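Local coordinates for sorbitol dehydrogenase (Gluconobacter oxydans, PDB 5ITG), which probably oxidises D-sorbitol to L-sorbose with an NADP cofactor, as a Rossmann-fold member of the mannitol dehydrogenase family, at residues Q369-V381 against G421-A433. Residues are numbered along the deposited sequence; the frame is centred on the assembly and turned at random.
Sequences QTLRIASDGCSKV and GTYESSEPTYGDA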
# COMPACT_ATOMS: atom_id res chain seq x y z
N GLN A 369 13.00 -9.31 -3.16
CA GLN A 369 13.93 -10.22 -2.52
C GLN A 369 13.29 -10.86 -1.30
O GLN A 369 12.57 -10.21 -0.55
CB GLN A 369 15.21 -9.49 -2.11
CG GLN A 369 16.10 -9.05 -3.27
CD GLN A 369 15.40 -8.06 -4.19
OE1 GLN A 369 14.94 -7.01 -3.75
NE2 GLN A 369 15.32 -8.40 -5.48
N THR A 370 13.56 -12.15 -1.11
CA THR A 370 13.02 -12.88 0.02
C THR A 370 13.49 -12.27 1.34
O THR A 370 12.71 -12.12 2.28
CB THR A 370 13.46 -14.35 -0.03
OG1 THR A 370 14.89 -14.42 -0.16
CG2 THR A 370 12.81 -15.05 -1.21
N LEU A 371 14.77 -11.91 1.41
CA LEU A 371 15.29 -11.31 2.64
C LEU A 371 14.57 -10.01 2.96
O LEU A 371 14.38 -9.67 4.13
CB LEU A 371 16.80 -11.08 2.53
CG LEU A 371 17.66 -12.30 2.89
CD1 LEU A 371 19.13 -11.99 2.68
CD2 LEU A 371 17.40 -12.68 4.34
N ARG A 372 14.16 -9.28 1.93
CA ARG A 372 13.47 -8.01 2.14
C ARG A 372 12.09 -8.27 2.73
O ARG A 372 11.63 -7.55 3.62
CB ARG A 372 13.34 -7.26 0.82
CG ARG A 372 13.56 -5.75 0.96
CD ARG A 372 13.13 -5.00 -0.29
NE ARG A 372 11.68 -5.09 -0.49
CZ ARG A 372 10.78 -4.65 0.38
NH1 ARG A 372 11.17 -4.09 1.52
NH2 ARG A 372 9.49 -4.78 0.12
N ILE A 373 11.43 -9.31 2.23
CA ILE A 373 10.11 -9.67 2.73
C ILE A 373 10.21 -10.10 4.19
O ILE A 373 9.31 -9.86 4.99
CB ILE A 373 9.51 -10.84 1.90
CG1 ILE A 373 9.31 -10.39 0.45
CG2 ILE A 373 8.18 -11.30 2.50
CD1 ILE A 373 8.41 -9.17 0.29
N ALA A 374 11.34 -10.71 4.54
CA ALA A 374 11.57 -11.19 5.90
C ALA A 374 12.02 -10.11 6.88
O ALA A 374 12.07 -10.35 8.09
CB ALA A 374 12.59 -12.33 5.87
N SER A 375 12.34 -8.92 6.38
CA SER A 375 12.79 -7.83 7.25
C SER A 375 11.68 -7.43 8.22
O SER A 375 10.52 -7.28 7.83
CB SER A 375 13.25 -6.62 6.43
OG SER A 375 12.18 -6.03 5.69
N ASP A 376 12.06 -7.26 9.49
CA ASP A 376 11.11 -6.90 10.54
C ASP A 376 10.13 -8.07 10.67
O ASP A 376 8.94 -7.88 10.94
CB ASP A 376 10.36 -5.61 10.20
CG ASP A 376 9.65 -5.00 11.40
OD1 ASP A 376 9.87 -5.47 12.54
OD2 ASP A 376 8.87 -4.04 11.21
N GLY A 377 10.65 -9.28 10.46
CA GLY A 377 9.83 -10.48 10.54
C GLY A 377 9.02 -10.59 11.82
O GLY A 377 7.95 -11.19 11.82
N CYS A 378 9.53 -10.02 12.90
CA CYS A 378 8.83 -10.07 14.18
C CYS A 378 7.49 -9.35 14.11
O CYS A 378 6.45 -9.89 14.51
CB CYS A 378 9.68 -9.44 15.28
SG CYS A 378 8.83 -9.34 16.88
N SER A 379 7.52 -8.11 13.62
CA SER A 379 6.31 -7.31 13.49
C SER A 379 5.35 -7.92 12.48
O SER A 379 4.13 -7.84 12.62
CB SER A 379 6.65 -5.88 13.05
OG SER A 379 7.56 -5.27 13.95
N LYS A 380 5.92 -8.55 11.45
CA LYS A 380 5.09 -9.16 10.41
C LYS A 380 4.38 -10.39 10.96
O LYS A 380 3.21 -10.60 10.69
CB LYS A 380 5.95 -9.49 9.18
CG LYS A 380 6.30 -8.23 8.39
CD LYS A 380 7.26 -8.47 7.24
CE LYS A 380 7.52 -7.15 6.51
NZ LYS A 380 8.67 -7.23 5.57
N VAL A 381 5.10 -11.19 11.74
CA VAL A 381 4.51 -12.38 12.34
C VAL A 381 3.39 -11.93 13.29
O VAL A 381 2.30 -12.48 13.28
CB VAL A 381 5.56 -13.19 13.12
CG1 VAL A 381 4.89 -14.22 14.00
CG2 VAL A 381 6.52 -13.86 12.14
N GLY A 421 25.36 -20.54 1.96
CA GLY A 421 25.43 -19.09 2.01
C GLY A 421 25.01 -18.58 3.38
O GLY A 421 24.20 -19.20 4.06
N THR A 422 25.57 -17.46 3.79
CA THR A 422 25.19 -16.89 5.07
C THR A 422 24.52 -15.57 4.78
O THR A 422 24.68 -15.01 3.70
CB THR A 422 26.41 -16.67 5.98
OG1 THR A 422 27.31 -15.75 5.35
CG2 THR A 422 27.12 -17.98 6.24
N TYR A 423 23.74 -15.08 5.74
CA TYR A 423 23.03 -13.83 5.55
C TYR A 423 22.65 -13.26 6.91
O TYR A 423 22.75 -13.94 7.92
CB TYR A 423 21.77 -14.07 4.70
CG TYR A 423 20.83 -15.09 5.30
CD1 TYR A 423 19.96 -14.75 6.34
CD2 TYR A 423 20.86 -16.42 4.88
CE1 TYR A 423 19.14 -15.70 6.94
CE2 TYR A 423 20.05 -17.38 5.48
CZ TYR A 423 19.20 -17.01 6.51
OH TYR A 423 18.42 -17.96 7.12
N GLU A 424 22.20 -12.01 6.93
CA GLU A 424 21.79 -11.39 8.17
C GLU A 424 20.46 -10.70 7.93
O GLU A 424 20.40 -9.70 7.22
CB GLU A 424 22.83 -10.36 8.62
CG GLU A 424 23.24 -10.51 10.07
CD GLU A 424 23.86 -11.87 10.35
OE1 GLU A 424 24.84 -12.22 9.67
OE2 GLU A 424 23.36 -12.58 11.24
N SER A 425 19.39 -11.23 8.51
CA SER A 425 18.09 -10.61 8.33
C SER A 425 17.97 -9.41 9.25
O SER A 425 18.66 -9.31 10.26
CB SER A 425 16.96 -11.61 8.61
OG SER A 425 16.95 -12.00 9.97
N SER A 426 17.07 -8.50 8.89
CA SER A 426 16.85 -7.30 9.68
C SER A 426 15.65 -7.43 10.62
O SER A 426 14.56 -7.84 10.21
CB SER A 426 16.65 -6.10 8.74
OG SER A 426 16.16 -4.97 9.44
N GLU A 427 15.86 -7.09 11.88
CA GLU A 427 14.81 -7.12 12.89
C GLU A 427 15.05 -5.90 13.78
O GLU A 427 15.68 -5.99 14.84
CB GLU A 427 14.89 -8.40 13.72
CG GLU A 427 14.52 -9.66 12.95
CD GLU A 427 13.02 -9.86 12.80
OE1 GLU A 427 12.25 -8.93 13.10
OE2 GLU A 427 12.61 -10.97 12.38
N PRO A 428 14.55 -4.73 13.35
CA PRO A 428 14.70 -3.47 14.08
C PRO A 428 14.32 -3.51 15.56
O PRO A 428 14.98 -2.90 16.39
CB PRO A 428 13.82 -2.51 13.29
CG PRO A 428 13.96 -3.03 11.89
CD PRO A 428 13.81 -4.52 12.10
N THR A 429 13.25 -4.24 15.89
CA THR A 429 12.78 -4.31 17.27
C THR A 429 13.60 -5.24 18.17
O THR A 429 13.40 -5.26 19.38
CB THR A 429 11.31 -4.77 17.33
OG1 THR A 429 11.21 -6.12 16.85
CG2 THR A 429 10.43 -3.86 16.49
N TYR A 430 14.51 -6.00 17.57
CA TYR A 430 15.34 -6.92 18.34
C TYR A 430 16.61 -6.24 18.84
O TYR A 430 17.21 -5.43 18.14
CB TYR A 430 15.73 -8.14 17.50
CG TYR A 430 14.63 -9.17 17.31
CD1 TYR A 430 13.33 -8.94 17.76
CD2 TYR A 430 14.90 -10.38 16.66
CE1 TYR A 430 12.32 -9.89 17.57
CE2 TYR A 430 13.90 -11.33 16.46
CZ TYR A 430 12.62 -11.08 16.92
OH TYR A 430 11.62 -12.01 16.70
N GLY A 431 17.00 -6.59 20.06
CA GLY A 431 18.21 -6.05 20.65
C GLY A 431 19.18 -7.20 20.86
O GLY A 431 19.03 -8.25 20.23
N ASP A 432 20.17 -7.01 21.73
CA ASP A 432 21.15 -8.06 22.00
C ASP A 432 20.50 -9.27 22.63
O ASP A 432 20.81 -10.42 22.28
CB ASP A 432 22.25 -7.54 22.93
CG ASP A 432 23.03 -6.38 22.34
OD1 ASP A 432 23.43 -6.47 21.16
OD2 ASP A 432 23.24 -5.38 23.07
N ALA A 433 19.59 -9.03 23.57
CA ALA A 433 18.88 -10.10 24.25
C ALA A 433 18.13 -10.97 23.24
O ALA A 433 18.31 -12.19 23.20
CB ALA A 433 17.91 -9.52 25.27
O HOH W 1 16.02 -8.85 6.19
O HOH W 2 13.86 -11.68 10.11
O HOH W 3 12.04 -6.60 14.35
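Glu427, on the loop 421-431, turns its carboxylate to Cys378 N in the first turn of helix 377-394, just after the type II beta turn Ala374-Gly377 that links this helix to helix 370-374; both segments belong to the helical C-terminal domain of the mannitol dehydrogenase family. Two direct hydrogen bonds join them. Asp376 N, at the N-cap position, donates to Ser426 O over 2.7 Å, nearly straight at 170°, and Cys378 N gives its hydrogen to the syn lone pair of Glu427 OE1 (2.9 Å). A bend at chi2 (-80°) folds the Glu427 chain so that its carboxylate faces the first turn of the helix, whose N-terminal dipole would favour the negative charge. The other oxygen, OE2, bonds to Tyr409 OH from helix 400-412; the same Tyr409 hydroxyl is also hydrogen-bonded to Tyr430 OH. Replacing Glu427 by an alanine would probably leave Cys378 N without its acceptor and Tyr409 without its carboxylate mate.

Three waters extend the seam: one bridges Leu371 O and Ser426 N, another links Ala374 O, Ser425 OG and Glu427 OE2, and a third donates to Asp376 OD1 and Glu427 OE1 while accepting from Thr429 N. The two carboxylates, 4.2 Å apart between Asp376 OD1 and Glu427 OE1, thus share a water; Ser379 OG also donates to Asp376 OD1.

Ring contacts lie towards both ends. Leu371 lays CD2 obliquely against Tyr423 CD1 at 3.9 Å. In a sulfur-aromatic contact, Cys378 SG meets the Tyr430 ring obliquely, 3.6 Å from its CE1, while Glu427 CD sits offset toward the rim of one face, 4.0 Å above the ring plane.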